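Local coordinates for protein toll-like receptor 6, Variable lymphocyte receptor B (Mus musculus, PDB 3A79) that probably recognises microbial lipopeptides together with Toll-like receptor 2, its leucine-rich-repeat ectodomain here being fused to a piece of a hagfish variable lymphocyte receptor, at residues 221-226 / 240-245; 252-257 / 276-281. All blocks are in the same frame, centred on the assembly; numbering follows the deposited sequence.

Contact 1 of 2, residues 221-226 / 240-245; sequences GHLQLS and TFLSEL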
# COMPACT_ATOMS: atom_id res chain seq x y z
N GLY B 221 17.19 18.93 -32.60
CA GLY B 221 16.04 19.17 -31.76
C GLY B 221 16.05 18.24 -30.57
O GLY B 221 15.68 18.61 -29.45
N HIS B 222 16.49 17.01 -30.81
CA HIS B 222 16.43 15.97 -29.81
C HIS B 222 17.61 15.04 -30.02
O HIS B 222 17.77 14.43 -31.08
CB HIS B 222 15.11 15.22 -29.94
CG HIS B 222 14.82 14.28 -28.81
ND1 HIS B 222 15.05 14.60 -27.49
CD2 HIS B 222 14.28 13.03 -28.80
CE1 HIS B 222 14.69 13.59 -26.72
NE2 HIS B 222 14.22 12.63 -27.49
N LEU B 223 18.46 14.96 -29.01
CA LEU B 223 19.53 13.99 -29.00
C LEU B 223 19.03 12.83 -28.18
O LEU B 223 18.38 13.03 -27.16
CB LEU B 223 20.78 14.56 -28.34
CG LEU B 223 21.86 13.50 -28.13
CD1 LEU B 223 22.43 13.08 -29.48
CD2 LEU B 223 22.92 14.07 -27.24
N GLN B 224 19.31 11.61 -28.62
CA GLN B 224 18.88 10.46 -27.84
C GLN B 224 19.88 9.31 -27.85
O GLN B 224 20.23 8.79 -28.91
CB GLN B 224 17.53 9.99 -28.33
CG GLN B 224 16.84 9.15 -27.30
CD GLN B 224 15.81 8.28 -27.92
OE1 GLN B 224 15.17 8.67 -28.90
NE2 GLN B 224 15.64 7.07 -27.37
N LEU B 225 20.32 8.92 -26.66
CA LEU B 225 21.34 7.89 -26.51
C LEU B 225 20.75 6.68 -25.81
O LEU B 225 20.02 6.83 -24.83
CB LEU B 225 22.54 8.37 -25.69
CG LEU B 225 23.10 9.79 -25.74
CD1 LEU B 225 24.47 9.77 -25.11
CD2 LEU B 225 23.17 10.33 -27.15
N SER B 226 21.10 5.49 -26.29
CA SER B 226 20.60 4.24 -25.74
C SER B 226 21.72 3.24 -25.43
O SER B 226 22.66 3.09 -26.21
CB SER B 226 19.61 3.61 -26.70
OG SER B 226 18.52 4.49 -26.95
N THR B 240 32.44 13.87 -22.22
CA THR B 240 33.19 14.41 -23.35
C THR B 240 32.48 14.17 -24.68
O THR B 240 32.38 15.07 -25.53
CB THR B 240 34.56 13.74 -23.46
OG1 THR B 240 35.32 14.00 -22.27
CG2 THR B 240 35.28 14.26 -24.66
N PHE B 241 32.01 12.94 -24.86
CA PHE B 241 31.34 12.57 -26.09
C PHE B 241 30.09 13.42 -26.28
O PHE B 241 29.72 13.76 -27.41
CB PHE B 241 30.99 11.08 -26.08
CG PHE B 241 30.06 10.66 -27.19
CD1 PHE B 241 30.54 10.24 -28.41
CD2 PHE B 241 28.68 10.69 -26.99
CE1 PHE B 241 29.67 9.85 -29.43
CE2 PHE B 241 27.81 10.31 -28.01
CZ PHE B 241 28.30 9.89 -29.22
N LEU B 242 29.45 13.77 -25.17
CA LEU B 242 28.20 14.52 -25.20
C LEU B 242 28.48 15.99 -25.42
O LEU B 242 27.68 16.71 -26.02
CB LEU B 242 27.44 14.38 -23.87
CG LEU B 242 26.58 13.17 -23.55
CD1 LEU B 242 26.21 13.17 -22.08
CD2 LEU B 242 25.34 13.21 -24.39
N SER B 243 29.63 16.43 -24.91
CA SER B 243 30.00 17.84 -24.92
C SER B 243 29.76 18.52 -26.26
O SER B 243 29.28 19.65 -26.29
CB SER B 243 31.45 18.02 -24.49
OG SER B 243 31.89 19.33 -24.80
N GLU B 244 30.09 17.85 -27.35
CA GLU B 244 30.01 18.47 -28.67
C GLU B 244 28.66 18.30 -29.39
O GLU B 244 28.31 19.10 -30.26
CB GLU B 244 31.16 18.00 -29.55
CG GLU B 244 31.54 18.97 -30.66
CD GLU B 244 31.97 20.33 -30.12
OE1 GLU B 244 32.67 20.37 -29.08
OE2 GLU B 244 31.62 21.35 -30.75
N LEU B 245 27.90 17.26 -29.04
CA LEU B 245 26.55 17.11 -29.58
C LEU B 245 25.64 18.09 -28.85
O LEU B 245 24.54 18.41 -29.30
CB LEU B 245 26.04 15.68 -29.39
CG LEU B 245 26.82 14.58 -30.12
CD1 LEU B 245 26.54 13.22 -29.52
CD2 LEU B 245 26.49 14.57 -31.60
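In the Toll-like receptor 6 part of this fusion, a leucine-rich-repeat strand, 222-226, meets the helix segment 240-245 of the return path through Leu223 and Leu225 on the strand and Phe241, Leu242 and Leu245 on the helix. All five are buried, and the contact is wholly apolar, with no hydrogen bond crossing it. Leu242 is the hub: its CD2 reaches between the two strand leucines, 3.6 Å from Leu225 CD1 and 3.8 Å from Leu223 CD2. The bond from CA to CB of Leu242 does not aim at the strand; CG standing anti to its carbonyl carbon (chi1 -82°) starts the branch that brings CD2 there. Leu223 sends CG anti to its backbone N (chi1 172°), and its two methyls share the work. Leu223 CD2 also lies 4.1 Å from Leu245 CB, while Leu223 CD1 meets Leu245 CD1 at the same separation, the two side chains crossing at about a right angle.

Strand and helix run nearly antiparallel, at 160°, as expected of the solenoid, where each turn lays one strand on the concave face and returns along the convex side; here the return is the helix 235-246. The segment axes come within 11.0 Å, a separation these side chains span. Alternate strand residues supply the inward leucines, while His222 and Gln224, the residues that alternate with them, turn to the concave face, where their side chains lie against Thr255 of the next strand.

Phe241 plays a smaller part: Leu225 CD1 approaches CE2 of Phe241 at the ring edge, near the ring plane, at 4.5 Å. Beyond the two segments, Leu201 of the preceding strand touches Leu225, Phe241 and Leu245, whereas Phe272 and Phe273 of helix 263-273 pack on Leu242.

Contact 2 of 2, residues 252-257 / 276-281; sequences LNVTLQ and RPVEYL. With NAG (2-acetamido-2-deoxy-beta-D-glucopyranose), chain E.
Backbone hydrogen bonds join Leu252, Val254 and the chain at 277-280 in parallel. Leu252 N donates to Pro277 O (3.3 Å); Pro277 is the centre of an inverse gamma turn, and Leu252 O receives Glu279 N. Val254 N then reaches Tyr280 O at 2.9 Å, nearly straight at the hydrogen (165°). Leu252 pairs with Val278 but Val254 with Leu281, a one-residue shift that makes a beta bulge.

The apolar contacts lie on the face of Leu252, Val254, Val278 and Leu281. Val278 CG2 touches both Leu252 CD2 and Val254 CG2, while Leu281 CD1 lies beside Val254 CG1 at 3.8 Å.

On the other side, Asn253 ND2 is covalently bonded to C1 of an N-acetylglucosamine, and its OD1 takes a weak bond from Tyr280 N. Tyr280 CG, anti to its carbonyl carbon (chi1 -68°), lies 3.6 Å from the sugar's O5. The sugar's C6 sits over the centre of the Tyr280 ring, 3.2 Å above its plane. An alanine in place of Tyr280 would probably leave the sugar without this flat support and free to shift about its asparagine link. Here a glycan decorates Asn253 on the parallel strand ladder, leucines and valines inward, typical of the leucine-rich-repeat solenoid.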
# COMPACT_ATOMS: atom_id res chain seq x y z
N LEU B 252 17.54 22.19 -27.13
CA LEU B 252 17.29 20.84 -27.59
C LEU B 252 16.89 19.97 -26.41
O LEU B 252 17.19 20.29 -25.26
CB LEU B 252 18.51 20.23 -28.29
CG LEU B 252 19.61 19.56 -27.45
CD1 LEU B 252 20.40 18.57 -28.28
CD2 LEU B 252 20.54 20.59 -26.82
N ASN B 253 16.21 18.88 -26.71
CA ASN B 253 15.86 17.90 -25.70
C ASN B 253 16.93 16.81 -25.67
O ASN B 253 17.57 16.53 -26.68
CB ASN B 253 14.47 17.33 -25.99
CG ASN B 253 13.37 18.39 -25.98
OD1 ASN B 253 13.50 19.42 -25.32
ND2 ASN B 253 12.28 18.12 -26.71
N VAL B 254 17.13 16.21 -24.51
CA VAL B 254 18.04 15.07 -24.38
C VAL B 254 17.33 13.88 -23.71
O VAL B 254 16.61 14.04 -22.72
CB VAL B 254 19.35 15.45 -23.65
CG1 VAL B 254 20.14 14.21 -23.27
CG2 VAL B 254 20.19 16.33 -24.53
N THR B 255 17.53 12.70 -24.28
CA THR B 255 16.96 11.49 -23.71
C THR B 255 18.00 10.40 -23.53
O THR B 255 18.65 9.97 -24.48
CB THR B 255 15.83 10.98 -24.57
OG1 THR B 255 14.78 11.94 -24.57
CG2 THR B 255 15.31 9.66 -24.04
N LEU B 256 18.15 9.97 -22.28
CA LEU B 256 19.02 8.85 -21.92
C LEU B 256 18.18 7.58 -21.69
O LEU B 256 17.26 7.59 -20.89
CB LEU B 256 19.81 9.23 -20.66
CG LEU B 256 21.18 9.91 -20.83
CD1 LEU B 256 21.26 10.76 -22.10
CD2 LEU B 256 21.61 10.72 -19.59
N GLN B 257 18.47 6.50 -22.41
CA GLN B 257 17.72 5.24 -22.27
C GLN B 257 18.61 4.09 -21.84
O GLN B 257 19.70 3.90 -22.39
CB GLN B 257 17.06 4.84 -23.59
CG GLN B 257 15.57 4.97 -23.61
CD GLN B 257 14.99 4.56 -24.95
OE1 GLN B 257 14.47 5.40 -25.69
NE2 GLN B 257 15.10 3.27 -25.28
N ARG B 276 24.29 23.76 -19.83
CA ARG B 276 24.10 23.59 -21.26
C ARG B 276 22.67 23.90 -21.72
O ARG B 276 21.76 24.03 -20.89
CB ARG B 276 24.57 22.19 -21.66
CG ARG B 276 25.95 21.90 -21.07
CD ARG B 276 26.63 20.69 -21.67
NE ARG B 276 28.08 20.87 -21.74
CZ ARG B 276 28.75 21.03 -22.87
NH1 ARG B 276 28.12 21.03 -24.03
NH2 ARG B 276 30.07 21.19 -22.85
N PRO B 277 22.48 24.05 -23.04
CA PRO B 277 21.21 24.39 -23.69
C PRO B 277 20.25 23.22 -23.79
O PRO B 277 19.81 22.90 -24.89
CB PRO B 277 21.63 24.79 -25.11
CG PRO B 277 23.10 25.05 -25.02
CD PRO B 277 23.60 24.11 -23.99
N VAL B 278 19.91 22.60 -22.67
CA VAL B 278 18.95 21.51 -22.70
C VAL B 278 17.68 21.91 -21.96
O VAL B 278 17.71 22.18 -20.75
CB VAL B 278 19.55 20.21 -22.11
CG1 VAL B 278 18.52 19.11 -22.11
CG2 VAL B 278 20.78 19.80 -22.91
N GLU B 279 16.57 21.96 -22.70
CA GLU B 279 15.28 22.40 -22.17
C GLU B 279 14.53 21.26 -21.48
O GLU B 279 14.05 21.40 -20.36
CB GLU B 279 14.41 23.01 -23.28
CG GLU B 279 13.26 23.87 -22.76
CD GLU B 279 12.31 24.32 -23.86
OE1 GLU B 279 12.22 23.65 -24.92
OE2 GLU B 279 11.63 25.36 -23.66
N TYR B 280 14.42 20.13 -22.17
CA TYR B 280 13.83 18.95 -21.56
C TYR B 280 14.83 17.80 -21.48
O TYR B 280 15.41 17.39 -22.47
CB TYR B 280 12.58 18.52 -22.33
CG TYR B 280 11.43 19.48 -22.21
CD1 TYR B 280 11.45 20.68 -22.89
CD2 TYR B 280 10.32 19.18 -21.43
CE1 TYR B 280 10.40 21.58 -22.80
CE2 TYR B 280 9.25 20.07 -21.34
CZ TYR B 280 9.30 21.28 -22.03
OH TYR B 280 8.28 22.19 -21.97
N LEU B 281 15.03 17.29 -20.27
CA LEU B 281 15.89 16.13 -20.03
C LEU B 281 15.06 14.93 -19.61
O LEU B 281 14.28 15.02 -18.67
CB LEU B 281 16.90 16.46 -18.94
CG LEU B 281 17.89 15.35 -18.64
CD1 LEU B 281 18.48 14.87 -19.94
CD2 LEU B 281 18.96 15.89 -17.74
C1 NAG E . 11.29 19.19 -26.68
C2 NAG E . 10.62 19.13 -28.07
C3 NAG E . 9.11 19.42 -28.15
C4 NAG E . 8.34 19.35 -26.84
C5 NAG E . 9.17 19.68 -25.62
C6 NAG E . 8.40 19.15 -24.43
C7 NAG E . 11.96 21.13 -28.69
C8 NAG E . 11.34 22.15 -27.77
N2 NAG E . 11.25 20.05 -29.01
O3 NAG E . 8.54 18.50 -29.05
O4 NAG E . 7.21 20.20 -26.91
O5 NAG E . 10.40 18.99 -25.61
O6 NAG E . 8.18 17.77 -24.65
O7 NAG E . 13.09 21.29 -29.15

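Both contacts are mainly buried and belong to neighbouring turns of the Toll-like receptor 6 solenoid, their centres about 8 Å apart. Contact 1 joins a strand to the helix that follows it, across the interior, by apolar side-chain contacts alone. Contact 2 joins two adjacent strands, so main-chain hydrogen bonds dominate, and it extends from the apolar interior to a glycan on the other side. Strand 222-229 lies next to strand 252-261, and Gly221 O probably bonds to Asn253 N at 2.8 Å, as Leu225 O does to Gln257 N. Phe273 of helix 263-273 touches Leu242 of contact 1 and Val254, Val278 and Leu281 of contact 2, bridging their hydrophobic sides.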